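Local coordinates for penicillin-binding protein PbpB (Mycobacterium tuberculosis, PDB 6KGU), which synthesises cross-linked peptidoglycan from lipid intermediates in cell wall biogenesis and binds penicillin and related beta-lactams, at residues Ala134-Gly139 against Tyr204-Val209; Ala276-Glu281 against Gln334-Glu339; Ala448-Asp453 against Ile496-Ile501. One frame throughout, in Å; residues are numbered along the deposited sequence.

Contact 1: residues Ala134-Gly139 against Tyr204-Val209; sequences AANVVG and YVQQQV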
loop_
_atom_site.group_PDB
_atom_site.type_symbol
_atom_site.label_atom_id
_atom_site.label_comp_id
_atom_site.label_asym_id
_atom_site.label_seq_id
_atom_site.Cartn_x
_atom_site.Cartn_y
_atom_site.Cartn_z
ATOM N N ALA A 134 -15.724 3.142 -2.077
ATOM C CA ALA A 134 -15.021 3.192 -0.793
ATOM C C ALA A 134 -15.808 2.502 0.324
ATOM O O ALA A 134 -15.653 2.837 1.499
ATOM C CB ALA A 134 -14.694 4.640 -0.394
ATOM N N ALA A 135 -16.654 1.522 -0.022
ATOM C CA ALA A 135 -17.414 0.837 1.020
ATOM C C ALA A 135 -16.526 -0.002 1.917
ATOM O O ALA A 135 -16.913 -0.285 3.055
ATOM C CB ALA A 135 -18.500 -0.057 0.413
ATOM N N ASN A 136 -15.351 -0.412 1.431
ATOM C CA ASN A 136 -14.400 -1.120 2.296
ATOM C C ASN A 136 -14.005 -0.272 3.501
ATOM O O ASN A 136 -13.728 -0.810 4.585
ATOM C CB ASN A 136 -13.153 -1.504 1.485
ATOM C CG ASN A 136 -12.603 -0.339 0.666
ATOM O OD1 ASN A 136 -13.328 0.308 -0.107
ATOM N ND2 ASN A 136 -11.321 -0.050 0.854
ATOM N N VAL A 137 -13.953 1.045 3.315
ATOM C CA VAL A 137 -13.606 1.998 4.367
ATOM C C VAL A 137 -14.847 2.457 5.124
ATOM O O VAL A 137 -14.900 2.381 6.357
ATOM C CB VAL A 137 -12.838 3.186 3.737
ATOM C CG1 VAL A 137 -12.808 4.387 4.671
ATOM C CG2 VAL A 137 -11.397 2.761 3.346
ATOM N N VAL A 138 -15.871 2.886 4.381
ATOM C CA VAL A 138 -17.047 3.519 4.973
ATOM C C VAL A 138 -17.832 2.522 5.815
ATOM O O VAL A 138 -18.256 2.832 6.935
ATOM C CB VAL A 138 -17.935 4.131 3.868
ATOM C CG1 VAL A 138 -19.339 4.451 4.399
ATOM C CG2 VAL A 138 -17.280 5.360 3.254
ATOM N N GLY A 139 -18.062 1.322 5.278
ATOM C CA GLY A 139 -18.865 0.320 5.959
ATOM C C GLY A 139 -20.351 0.409 5.653
ATOM O O GLY A 139 -20.743 0.872 4.576
ATOM N N TYR A 204 -11.673 6.017 -9.612
ATOM C CA TYR A 204 -10.853 5.493 -10.705
ATOM C C TYR A 204 -10.034 4.294 -10.237
ATOM O O TYR A 204 -9.974 3.259 -10.911
ATOM C CB TYR A 204 -9.930 6.594 -11.244
ATOM C CG TYR A 204 -9.159 6.186 -12.477
ATOM C CD1 TYR A 204 -9.737 6.265 -13.741
ATOM C CD2 TYR A 204 -7.857 5.732 -12.381
ATOM C CE1 TYR A 204 -9.036 5.877 -14.885
ATOM C CE2 TYR A 204 -7.142 5.352 -13.509
ATOM C CZ TYR A 204 -7.740 5.421 -14.758
ATOM O OH TYR A 204 -7.017 5.036 -15.866
ATOM N N VAL A 205 -9.385 4.423 -9.079
ATOM C CA VAL A 205 -8.562 3.323 -8.574
ATOM C C VAL A 205 -9.422 2.091 -8.303
ATOM O O VAL A 205 -9.049 0.973 -8.662
ATOM C CB VAL A 205 -7.789 3.778 -7.324
ATOM C CG1 VAL A 205 -7.098 2.575 -6.636
ATOM C CG2 VAL A 205 -6.755 4.857 -7.724
ATOM N N GLN A 206 -10.607 2.280 -7.710
ATOM C CA GLN A 206 -11.451 1.133 -7.364
ATOM C C GLN A 206 -11.907 0.384 -8.610
ATOM O O GLN A 206 -11.913 -0.851 -8.635
ATOM C CB GLN A 206 -12.656 1.597 -6.530
ATOM C CG GLN A 206 -13.489 0.453 -5.929
ATOM C CD GLN A 206 -14.456 0.924 -4.843
ATOM O OE1 GLN A 206 -14.231 1.949 -4.184
ATOM N NE2 GLN A 206 -15.557 0.188 -4.673
ATOM N N GLN A 207 -12.291 1.122 -9.659
ATOM C CA GLN A 207 -12.631 0.498 -10.933
ATOM C C GLN A 207 -11.436 -0.217 -11.543
ATOM O O GLN A 207 -11.553 -1.346 -12.032
ATOM C CB GLN A 207 -13.125 1.551 -11.907
ATOM C CG GLN A 207 -14.465 2.124 -11.629
ATOM C CD GLN A 207 -14.784 3.112 -12.719
ATOM O OE1 GLN A 207 -14.256 4.239 -12.728
ATOM N NE2 GLN A 207 -15.574 2.676 -13.697
ATOM N N GLN A 208 -10.286 0.451 -11.580
ATOM C CA GLN A 208 -9.104 -0.191 -12.146
ATOM C C GLN A 208 -8.735 -1.446 -11.367
ATOM O O GLN A 208 -8.278 -2.431 -11.961
ATOM C CB GLN A 208 -7.944 0.807 -12.193
ATOM C CG GLN A 208 -8.120 1.880 -13.309
ATOM C CD GLN A 208 -7.855 1.310 -14.705
ATOM O OE1 GLN A 208 -7.043 0.396 -14.870
ATOM N NE2 GLN A 208 -8.535 1.847 -15.703
ATOM N N VAL A 209 -8.970 -1.457 -10.049
ATOM C CA VAL A 209 -8.661 -2.661 -9.279
ATOM C C VAL A 209 -9.592 -3.802 -9.684
ATOM O O VAL A 209 -9.173 -4.970 -9.768
ATOM C CB VAL A 209 -8.734 -2.351 -7.771
ATOM C CG1 VAL A 209 -9.031 -3.602 -6.963
ATOM C CG2 VAL A 209 -7.409 -1.699 -7.312
#

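Contact 2: residues Ala276-Glu281 against Gln334-Glu339; sequences ASAVIE and QRVGPE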
loop_
_atom_site.group_PDB
_atom_site.type_symbol
_atom_site.label_atom_id
_atom_site.label_comp_id
_atom_site.label_asym_id
_atom_site.label_seq_id
_atom_site.Cartn_x
_atom_site.Cartn_y
_atom_site.Cartn_z
ATOM N N ALA A 276 18.134 -1.651 0.137
ATOM C CA ALA A 276 18.657 -0.575 -0.698
ATOM C C ALA A 276 18.912 0.676 0.123
ATOM O O ALA A 276 19.954 1.323 -0.025
ATOM C CB ALA A 276 17.683 -0.257 -1.835
ATOM N N SER A 277 17.951 1.031 0.983
ATOM C CA SER A 277 18.057 2.216 1.822
ATOM C C SER A 277 19.170 2.062 2.845
ATOM O O SER A 277 19.933 3.000 3.092
ATOM C CB SER A 277 16.720 2.459 2.532
ATOM O OG SER A 277 15.678 2.668 1.592
ATOM N N ALA A 278 19.279 0.884 3.449
ATOM C CA ALA A 278 20.303 0.682 4.464
ATOM C C ALA A 278 21.700 0.771 3.863
ATOM O O ALA A 278 22.571 1.470 4.397
ATOM C CB ALA A 278 20.087 -0.659 5.161
ATOM N N VAL A 279 21.931 0.084 2.740
ATOM C CA VAL A 279 23.280 0.054 2.187
ATOM C C VAL A 279 23.705 1.447 1.717
ATOM O O VAL A 279 24.881 1.812 1.829
ATOM C CB VAL A 279 23.368 -1.021 1.073
ATOM C CG1 VAL A 279 23.113 -0.445 -0.306
ATOM C CG2 VAL A 279 24.709 -1.742 1.103
ATOM N N ILE A 280 22.773 2.267 1.221
ATOM C CA ILE A 280 23.133 3.629 0.827
ATOM C C ILE A 280 23.314 4.518 2.058
ATOM O O ILE A 280 24.283 5.283 2.151
ATOM C CB ILE A 280 22.074 4.221 -0.132
ATOM C CG1 ILE A 280 22.003 3.423 -1.437
ATOM C CG2 ILE A 280 22.338 5.716 -0.380
ATOM C CD1 ILE A 280 23.282 3.473 -2.275
ATOM N N GLU A 281 22.384 4.422 3.022
ATOM C CA GLU A 281 22.403 5.321 4.181
ATOM C C GLU A 281 23.675 5.160 5.004
ATOM O O GLU A 281 24.213 6.140 5.535
ATOM C CB GLU A 281 21.183 5.081 5.076
ATOM C CG GLU A 281 21.207 5.835 6.409
ATOM C CD GLU A 281 20.833 7.312 6.301
ATOM O OE1 GLU A 281 20.487 7.784 5.198
ATOM O OE2 GLU A 281 20.876 8.006 7.342
ATOM N N GLN A 334 24.878 -8.224 3.531
ATOM C CA GLN A 334 25.981 -8.674 4.385
ATOM C C GLN A 334 26.855 -7.507 4.820
ATOM O O GLN A 334 27.421 -7.537 5.920
ATOM C CB GLN A 334 26.848 -9.718 3.674
ATOM C CG GLN A 334 26.240 -11.100 3.522
ATOM C CD GLN A 334 27.142 -12.028 2.718
ATOM O OE1 GLN A 334 28.324 -11.744 2.542
ATOM N NE2 GLN A 334 26.585 -13.134 2.213
ATOM N N ARG A 335 26.986 -6.473 3.974
ATOM C CA ARG A 335 27.737 -5.291 4.384
ATOM C C ARG A 335 27.013 -4.554 5.500
ATOM O O ARG A 335 27.649 -4.023 6.418
ATOM C CB ARG A 335 27.961 -4.357 3.194
ATOM C CG ARG A 335 28.444 -5.045 1.920
ATOM C CD ARG A 335 28.666 -4.014 0.805
ATOM N NE ARG A 335 29.283 -4.609 -0.384
ATOM C CZ ARG A 335 29.664 -3.917 -1.454
ATOM N NH1 ARG A 335 29.491 -2.604 -1.476
ATOM N NH2 ARG A 335 30.225 -4.534 -2.496
ATOM N N VAL A 336 25.679 -4.517 5.433
ATOM C CA VAL A 336 24.883 -3.818 6.434
ATOM C C VAL A 336 24.993 -4.504 7.790
ATOM O O VAL A 336 25.194 -3.848 8.819
ATOM C CB VAL A 336 23.414 -3.729 5.975
ATOM C CG1 VAL A 336 22.534 -3.150 7.071
ATOM C CG2 VAL A 336 23.310 -2.900 4.700
ATOM N N GLY A 337 24.844 -5.829 7.814
ATOM C CA GLY A 337 24.832 -6.577 9.051
ATOM C C GLY A 337 23.430 -6.709 9.624
ATOM O O GLY A 337 22.543 -5.893 9.345
ATOM N N PRO A 338 23.207 -7.753 10.438
ATOM C CA PRO A 338 21.862 -7.993 11.003
ATOM C C PRO A 338 21.321 -6.854 11.854
ATOM O O PRO A 338 20.140 -6.497 11.727
ATOM C CB PRO A 338 22.066 -9.266 11.844
ATOM C CG PRO A 338 23.230 -9.945 11.237
ATOM C CD PRO A 338 24.141 -8.858 10.736
ATOM N N GLU A 339 22.158 -6.269 12.718
ATOM C CA GLU A 339 21.684 -5.245 13.648
ATOM C C GLU A 339 21.208 -3.997 12.920
ATOM O O GLU A 339 20.112 -3.490 13.185
ATOM C CB GLU A 339 22.790 -4.881 14.633
ATOM C CG GLU A 339 22.961 -5.890 15.755
ATOM C CD GLU A 339 23.629 -5.284 16.976
ATOM O OE1 GLU A 339 24.644 -4.575 16.810
ATOM O OE2 GLU A 339 23.125 -5.501 18.100
#

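Contact 3: residues Ala448-Asp453 against Ile496-Ile501; sequences AVVQRD and ITFAGI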
loop_
_atom_site.group_PDB
_atom_site.type_symbol
_atom_site.label_atom_id
_atom_site.label_comp_id
_atom_site.label_asym_id
_atom_site.label_seq_id
_atom_site.Cartn_x
_atom_site.Cartn_y
_atom_site.Cartn_z
ATOM N N ALA A 448 15.384 2.386 -12.375
ATOM C CA ALA A 448 15.883 1.296 -13.208
ATOM C C ALA A 448 14.863 0.172 -13.353
ATOM O O ALA A 448 14.847 -0.525 -14.375
ATOM C CB ALA A 448 17.184 0.747 -12.618
ATOM N N VAL A 449 14.007 -0.018 -12.347
ATOM C CA VAL A 449 13.032 -1.101 -12.390
ATOM C C VAL A 449 12.071 -0.925 -13.561
ATOM O O VAL A 449 11.651 -1.907 -14.187
ATOM C CB VAL A 449 12.288 -1.176 -11.042
ATOM C CG1 VAL A 449 11.001 -2.021 -11.164
ATOM C CG2 VAL A 449 13.220 -1.728 -9.944
ATOM N N VAL A 450 11.726 0.316 -13.902
ATOM C CA VAL A 450 10.756 0.560 -14.967
ATOM C C VAL A 450 11.436 0.915 -16.281
ATOM O O VAL A 450 10.756 1.284 -17.244
ATOM C CB VAL A 450 9.741 1.646 -14.570
ATOM C CG1 VAL A 450 9.063 1.275 -13.255
ATOM C CG2 VAL A 450 10.428 3.005 -14.464
ATOM N N GLN A 451 12.758 0.792 -16.354
ATOM C CA GLN A 451 13.473 1.132 -17.572
ATOM C C GLN A 451 13.404 -0.002 -18.583
ATOM O O GLN A 451 13.610 -1.175 -18.255
ATOM C CB GLN A 451 14.933 1.465 -17.270
ATOM C CG GLN A 451 15.796 1.664 -18.521
ATOM C CD GLN A 451 17.136 2.287 -18.188
ATOM O OE1 GLN A 451 17.208 3.461 -17.829
ATOM N NE2 GLN A 451 18.196 1.498 -18.273
ATOM N N ARG A 452 13.131 0.369 -19.823
ATOM C CA ARG A 452 12.986 -0.552 -20.939
ATOM C C ARG A 452 14.296 -0.620 -21.721
ATOM O O ARG A 452 14.980 0.394 -21.886
ATOM C CB ARG A 452 11.832 -0.081 -21.842
ATOM C CG ARG A 452 11.262 -1.142 -22.754
ATOM C CD ARG A 452 9.991 -0.684 -23.484
ATOM N NE ARG A 452 8.760 -0.890 -22.717
ATOM C CZ ARG A 452 8.244 -2.083 -22.423
ATOM N NH1 ARG A 452 8.863 -3.190 -22.798
ATOM N NH2 ARG A 452 7.113 -2.173 -21.733
ATOM N N ASP A 453 14.663 -1.821 -22.170
ATOM C CA ASP A 453 15.839 -1.941 -23.032
ATOM C C ASP A 453 15.601 -3.019 -24.081
ATOM O O ASP A 453 15.491 -4.207 -23.748
ATOM C CB ASP A 453 17.114 -2.257 -22.237
ATOM C CG ASP A 453 18.356 -2.332 -23.133
ATOM O OD1 ASP A 453 18.236 -2.041 -24.342
ATOM O OD2 ASP A 453 19.457 -2.676 -22.648
ATOM N N ILE A 496 1.687 -11.190 -5.976
ATOM C CA ILE A 496 2.310 -10.201 -6.849
ATOM C C ILE A 496 2.106 -8.825 -6.227
ATOM O O ILE A 496 0.980 -8.463 -5.873
ATOM C CB ILE A 496 1.701 -10.258 -8.259
ATOM C CG1 ILE A 496 1.800 -11.684 -8.815
ATOM C CG2 ILE A 496 2.300 -9.176 -9.174
ATOM C CD1 ILE A 496 3.130 -12.310 -8.720
ATOM N N THR A 497 3.184 -8.052 -6.124
ATOM C CA THR A 497 3.145 -6.703 -5.577
ATOM C C THR A 497 3.836 -5.736 -6.521
ATOM O O THR A 497 4.703 -6.122 -7.309
ATOM C CB THR A 497 3.836 -6.620 -4.212
ATOM O OG1 THR A 497 5.129 -7.233 -4.288
ATOM C CG2 THR A 497 2.992 -7.326 -3.146
ATOM N N PHE A 498 3.416 -4.478 -6.453
ATOM C CA PHE A 498 4.169 -3.371 -7.019
ATOM C C PHE A 498 3.997 -2.192 -6.079
ATOM O O PHE A 498 2.896 -1.950 -5.578
ATOM C CB PHE A 498 3.711 -2.971 -8.450
ATOM C CG PHE A 498 4.701 -2.050 -9.172
ATOM C CD1 PHE A 498 4.690 -0.678 -8.957
ATOM C CD2 PHE A 498 5.662 -2.572 -10.027
ATOM C CE1 PHE A 498 5.600 0.157 -9.599
ATOM C CE2 PHE A 498 6.588 -1.742 -10.659
ATOM C CZ PHE A 498 6.554 -0.374 -10.442
ATOM N N ALA A 499 5.084 -1.476 -5.824
ATOM C CA ALA A 499 5.001 -0.226 -5.081
ATOM C C ALA A 499 5.842 0.783 -5.836
ATOM O O ALA A 499 6.960 0.462 -6.244
ATOM C CB ALA A 499 5.499 -0.374 -3.641
ATOM N N GLY A 500 5.301 1.977 -6.053
ATOM C CA GLY A 500 6.059 2.960 -6.798
ATOM C C GLY A 500 5.736 4.370 -6.357
ATOM O O GLY A 500 4.847 4.609 -5.534
ATOM N N ILE A 501 6.466 5.310 -6.946
ATOM C CA ILE A 501 6.407 6.723 -6.589
ATOM C C ILE A 501 6.266 7.520 -7.876
ATOM O O ILE A 501 7.009 7.282 -8.836
ATOM C CB ILE A 501 7.671 7.152 -5.815
ATOM C CG1 ILE A 501 7.786 6.364 -4.491
ATOM C CG2 ILE A 501 7.695 8.655 -5.577
ATOM C CD1 ILE A 501 9.177 6.446 -3.818
#

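Contact 1: residues Ala134-Gly139 against Tyr204-Val209
Ala134 and Gln206 are the residues whose backbones come nearest, and their CA atoms are still 7.8 Å apart, so a single long side chain has to span the distance. Ala134 is the N-cap of the short helix 135-138. Its carbonyl O already accepts from the backbone of that turn, at 3.1 Å from Val137 N and 2.9 Å from Val138 N, while its own N-H faces out of the helix start. Across from it, 204-209 is a regular stretch in the middle of helix 199-216.

The bond between them joins Ala134 N to Gln206 OE1 at 2.8 Å, and it is nearly straight, with 172° at the hydrogen. The donor lies in the carbonyl plane and uses a lone pair of the amide oxygen, the C=O...N angle being 130°. Gln206 reaches this far because CG stands anti to the backbone N (chi1 -171°) and the chain beyond stays extended. The other amide branch, NE2, donates to Ser132 O, and OE1 also accepts from Gln202 NE2. Bonds at both ends of the amide fix which way round it sits and satisfy polar atoms in a buried place. Asn136 comes close without bonding: its OD1 is 4.5 Å from Gln206 OE1, and its ND2 donates to Met236 O and to Asn258 OD1.

The link is polar, a single hydrogen bond with only 78 Å² buried and no apolar pair across it. Val205 and Val209 of the same helix rest on strand 220-227, and Gln208 meets Leu533 of helix 531-544. This helix against the antiparallel sheet belongs to the transpeptidase fold shared with serine beta-lactamases, and Gln206 ties it to main chain of the N-terminal region assigned to the dimerisation family.

Contact 2: residues Ala276-Glu281 against Gln334-Glu339
Val336 presses its two methyl groups against one turn of helix 272-281, meeting Ala278 and Val279, and these three buried side chains carry the contact. The backbones come close here, with Val279 CA and Val336 CA 6.0 Å apart. Val336 CG2 does most of the touching: it lies 3.8 Å from Val279 N, against the main chain itself, and 4.0 Å from Val279 CG2. The second branch, CG1, reaches Ala278 CB at 4.0 Å, and CG2 is as far from that same methyl, so the fork of the valine straddles the alanine. A chi1 of 173° puts CG1 anti to the backbone N and leaves CG2 beside that N, which presents both branches to the helix. The side chains of Val279 and Val336 cross at about a right angle. No hydrogen bond joins the segments, and the 147 Å² buried between them rests on apolar packing.

The other side is looser. Arg335 stretches past the edge of the contact, its side chain no nearer than 4.6 Å to 276-281; its guanidinium instead forms a salt bridge with Glu289 and a hydrogen bond to Leu284 O. Beyond Val336 the chain turns at Gly337, which has a positive phi of 90° and is the N-cap of helix 338-347. Pro338 and Glu339 follow on the exposed side. That next helix adds to the apolar patch, Met344 on Ala278 and Tyr341 on Val336.

Helix-on-helix packing of this kind builds the helical part of the transpeptidase domain, in which helix 272-281 begins just after Ser269, the acyl-ester serine by similarity, consistent with the SxxK helix of penicillin-binding proteins.

Contact 3: residues Ala448-Asp453 against Ile496-Ile501
Phe498 reaches from its strand to two neighbouring valines, Val449 and Val450, with the far end of its ring. CG stands anti to the backbone N (chi1 -166°), which leans the ring obliquely over Gly500, with CE1 4.0 Å from Gly500 CA. The atoms that meet 448-453 are CZ and CE2.

Val450 approaches at the ring edge, near its plane: CG1 is 4.1 Å from Phe498 CZ, and the two side chains cross at about a right angle. Its chi1 of -55° sets CG1 anti to the carbonyl carbon, while CG2 takes the crowded position between backbone N and carbonyl. Val449 has a different rotamer, chi1 164°, and sends CG1 obliquely to within 4.5 Å of Phe498 CE2. These distances and the 74 Å² buried make it a light apolar touch, without hydrogen bonds.

Val449 also touches Lys475 of strand 473-483, and its side chain lies about 7 Å from the bound aztreonam, so the contact lies close to the active site. Strand 493-502 runs between 473-483 and 509-516. On the face bearing Phe498, the ring meets Phe534 of helix 531-544 with planes at about 40° and packs on Thr476; Thr497 and Ala499 instead meet Met393 of helix 390-401.

Overall arrangement
All three contacts are buried, yet they hold different elements and lie in series along the chain. Contact 1 is the polar one: a side-chain amide grips main chain where the N-terminal region meets the transpeptidase domain. Contacts 2 and 3 both belong to the transpeptidase domain and are apolar, the former helix against helix and the latter a loop against a sheet strand. Contact 2 buries about twice the area of either other, although charged and exposed residues flank it. Contact 3 is nearest the bound aztreonam. Contacts 1 and 2 stand on opposite sides of the chain's centre, their own centres 37 Å apart, and none of the three touches another.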